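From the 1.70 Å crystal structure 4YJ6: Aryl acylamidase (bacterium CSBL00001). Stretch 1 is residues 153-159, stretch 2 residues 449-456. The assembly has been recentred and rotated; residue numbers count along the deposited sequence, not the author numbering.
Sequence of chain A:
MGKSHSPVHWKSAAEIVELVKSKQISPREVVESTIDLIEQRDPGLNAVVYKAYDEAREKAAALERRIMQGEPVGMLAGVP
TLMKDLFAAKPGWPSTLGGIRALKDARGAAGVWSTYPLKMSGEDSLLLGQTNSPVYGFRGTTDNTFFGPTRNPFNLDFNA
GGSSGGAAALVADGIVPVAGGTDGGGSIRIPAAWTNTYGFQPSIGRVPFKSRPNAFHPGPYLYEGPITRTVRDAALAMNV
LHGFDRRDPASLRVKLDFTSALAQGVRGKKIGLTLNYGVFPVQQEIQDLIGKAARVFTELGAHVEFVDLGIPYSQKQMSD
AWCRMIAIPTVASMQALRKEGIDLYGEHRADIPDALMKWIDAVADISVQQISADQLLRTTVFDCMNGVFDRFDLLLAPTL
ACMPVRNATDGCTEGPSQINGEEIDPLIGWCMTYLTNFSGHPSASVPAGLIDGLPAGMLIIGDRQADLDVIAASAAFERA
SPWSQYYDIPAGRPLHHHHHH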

# COMPACT_ATOMS: atom_id res chain seq x y z
N PRO A 153 1.90 11.11 -10.76
CA PRO A 153 3.03 11.54 -11.60
C PRO A 153 2.79 11.29 -13.08
O PRO A 153 3.48 11.87 -13.90
CB PRO A 153 4.21 10.67 -11.11
CG PRO A 153 3.82 10.31 -9.67
CD PRO A 153 2.33 10.12 -9.74
N PHE A 154 1.86 10.40 -13.43
CA PHE A 154 1.58 10.16 -14.86
C PHE A 154 0.69 11.25 -15.48
O PHE A 154 0.63 11.38 -16.70
CB PHE A 154 0.96 8.77 -15.05
CG PHE A 154 1.98 7.70 -15.09
CD1 PHE A 154 2.42 7.17 -16.28
CD2 PHE A 154 2.57 7.28 -13.91
CE1 PHE A 154 3.41 6.22 -16.30
CE2 PHE A 154 3.56 6.35 -13.91
CZ PHE A 154 4.00 5.81 -15.09
N ASN A 155 -0.02 11.98 -14.64
CA ASN A 155 -0.83 13.12 -15.07
C ASN A 155 -1.38 13.79 -13.82
O ASN A 155 -2.26 13.27 -13.13
CB ASN A 155 -1.98 12.66 -16.00
CG ASN A 155 -2.79 13.83 -16.52
OD1 ASN A 155 -2.86 14.88 -15.89
ND2 ASN A 155 -3.42 13.66 -17.68
N LEU A 156 -0.83 14.95 -13.47
CA LEU A 156 -1.18 15.59 -12.20
C LEU A 156 -2.65 16.02 -12.07
O LEU A 156 -3.08 16.37 -11.01
CB LEU A 156 -0.24 16.78 -11.89
CG LEU A 156 1.14 16.40 -11.32
CD1 LEU A 156 1.89 15.49 -12.27
CD2 LEU A 156 1.93 17.67 -11.08
N ASP A 157 -3.42 15.98 -13.15
CA ASP A 157 -4.86 16.26 -13.05
C ASP A 157 -5.58 15.11 -12.37
O ASP A 157 -6.73 15.25 -11.97
CB ASP A 157 -5.47 16.47 -14.46
CG ASP A 157 -5.02 17.78 -15.12
OD1 ASP A 157 -4.62 18.71 -14.40
OD2 ASP A 157 -5.09 17.86 -16.37
N PHE A 158 -4.89 13.98 -12.25
CA PHE A 158 -5.48 12.75 -11.69
C PHE A 158 -4.88 12.43 -10.33
O PHE A 158 -3.80 12.90 -9.99
CB PHE A 158 -5.26 11.58 -12.65
CG PHE A 158 -6.09 11.70 -13.90
CD1 PHE A 158 -5.65 12.47 -14.96
CD2 PHE A 158 -7.32 11.09 -13.98
CE1 PHE A 158 -6.42 12.59 -16.12
CE2 PHE A 158 -8.10 11.21 -15.14
CZ PHE A 158 -7.65 11.96 -16.20
N ASN A 159 -5.61 11.64 -9.56
CA ASN A 159 -5.19 11.30 -8.20
C ASN A 159 -4.25 10.10 -8.23
O ASN A 159 -4.29 9.27 -9.15
CB ASN A 159 -6.45 10.98 -7.39
CG ASN A 159 -6.20 10.97 -5.90
OD1 ASN A 159 -6.08 9.92 -5.27
ND2 ASN A 159 -6.17 12.16 -5.32
N GLY A 449 0.43 -2.27 -17.65
CA GLY A 449 0.43 -1.43 -18.85
C GLY A 449 -0.29 -0.11 -18.67
O GLY A 449 -0.65 0.27 -17.56
N LEU A 450 -0.50 0.62 -19.77
CA LEU A 450 -1.22 1.89 -19.72
C LEU A 450 -2.49 1.82 -20.57
O LEU A 450 -2.53 1.13 -21.60
CB LEU A 450 -0.37 3.03 -20.27
CG LEU A 450 1.01 3.24 -19.68
CD1 LEU A 450 1.70 4.37 -20.46
CD2 LEU A 450 0.90 3.55 -18.16
N ILE A 451 -3.51 2.53 -20.12
CA ILE A 451 -4.75 2.72 -20.86
C ILE A 451 -4.93 4.21 -20.97
O ILE A 451 -5.04 4.92 -19.96
CB ILE A 451 -5.94 2.04 -20.15
CG1 ILE A 451 -5.70 0.52 -20.14
CG2 ILE A 451 -7.30 2.38 -20.84
CD1 ILE A 451 -6.62 -0.30 -19.23
N ASP A 452 -4.91 4.71 -22.20
CA ASP A 452 -5.00 6.16 -22.43
C ASP A 452 -4.01 6.94 -21.54
O ASP A 452 -4.35 7.96 -20.97
CB ASP A 452 -6.43 6.63 -22.16
CG ASP A 452 -6.73 7.99 -22.79
OD1 ASP A 452 -5.99 8.41 -23.71
OD2 ASP A 452 -7.73 8.64 -22.38
N GLY A 453 -2.79 6.43 -21.45
CA GLY A 453 -1.70 7.14 -20.80
C GLY A 453 -1.64 6.96 -19.29
O GLY A 453 -0.73 7.48 -18.65
N LEU A 454 -2.59 6.21 -18.71
CA LEU A 454 -2.65 6.05 -17.26
C LEU A 454 -2.44 4.57 -16.87
O LEU A 454 -2.82 3.64 -17.58
CB LEU A 454 -3.98 6.54 -16.71
CG LEU A 454 -4.28 8.03 -16.82
CD1 LEU A 454 -5.63 8.31 -16.19
CD2 LEU A 454 -3.14 8.83 -16.14
N PRO A 455 -1.78 4.34 -15.72
CA PRO A 455 -1.46 2.95 -15.40
C PRO A 455 -2.65 2.15 -14.91
O PRO A 455 -3.58 2.69 -14.31
CB PRO A 455 -0.45 3.09 -14.23
CG PRO A 455 0.15 4.50 -14.41
CD PRO A 455 -1.04 5.31 -14.88
N ALA A 456 -2.57 0.85 -15.12
CA ALA A 456 -3.52 -0.10 -14.52
C ALA A 456 -2.74 -1.29 -14.00
O ALA A 456 -1.77 -1.73 -14.62
CB ALA A 456 -4.57 -0.61 -15.57
O HOH W 1 -0.05 10.05 -18.92

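Stretch 2 is a beta hairpin. Its strands, 449-451 and 454-456, are joined by a type I' turn from Ile451 to Leu454. Two backbone hydrogen bonds close the turn: Ile451 N to Leu454 O at 2.9 Å and Leu454 N to Ile451 O at 3.0 Å. Further down the ladder, Ala456 N reaches Gly449 O at 3.2 Å. Asp452 and Gly453 occupy the turn with positive phi, which by itself favours glycine at 453. Gly449 has phi/psi of 134/-171, where a CB would be jammed against the preceding carbonyl oxygen.

Stretch 1 is mostly loop. A type I turn runs from Asn155 to Phe158, closed by Phe158 N to Asn155 O at 2.9 Å. The Asn155 side chain supports this turn, because Asn155 OD1 accepts a hydrogen bond from Asp157 N at 3.0 Å. The nearest CA atoms across the stretches are Phe154 CA and Leu454 CA, 6.4 Å apart.

No direct hydrogen bond joins the stretches. One water bridges them, donating to Phe154 O and to Gly453 O, each 2.7 Å from the water oxygen. It thus satisfies two carbonyls that cannot bond to each other, since both are acceptors.

The rest of the contact is mainly apolar packing, and 255 Å² of surface is buried in all. Phe154 gives the largest share. Its CB points toward the hairpin, and chi1 is m. Pro455 CG sits over one face of the Phe154 ring, 3.7 Å from the Phe154 ring centroid and 10° off the normal. This is a CH-pi contact, and the rigid proline ring offers a compact apolar surface for it. Phe154 CE1 also meets Leu450 CD2 at 4.1 Å, and Phe154 CD1 lies 4.0 Å from Gly453 O.

Leu454 is the main contributor from the hairpin. Its CA-to-CB bond points sideways, but the end of the side chain comes nearer to stretch 1. The m, t rotamer places its two methyls against different partners. Leu454 CD1 lies over one face of the Phe158 ring, 3.9 Å from the Phe158 ring centroid and 10° off the normal, in a second CH-pi contact. Leu454 CD2 lies 4.2 Å from Phe154 CB and 4.0 Å from Asn155 CB. A branched side chain suits this place, since one residue touches both phenylalanines. Asn155 therefore serves two roles: its CB packs against Leu454 CD2 while its amide oxygen holds the turn.

Asp157 and Asp452 are exposed and take no part in the contact, as fits charged residues in turns.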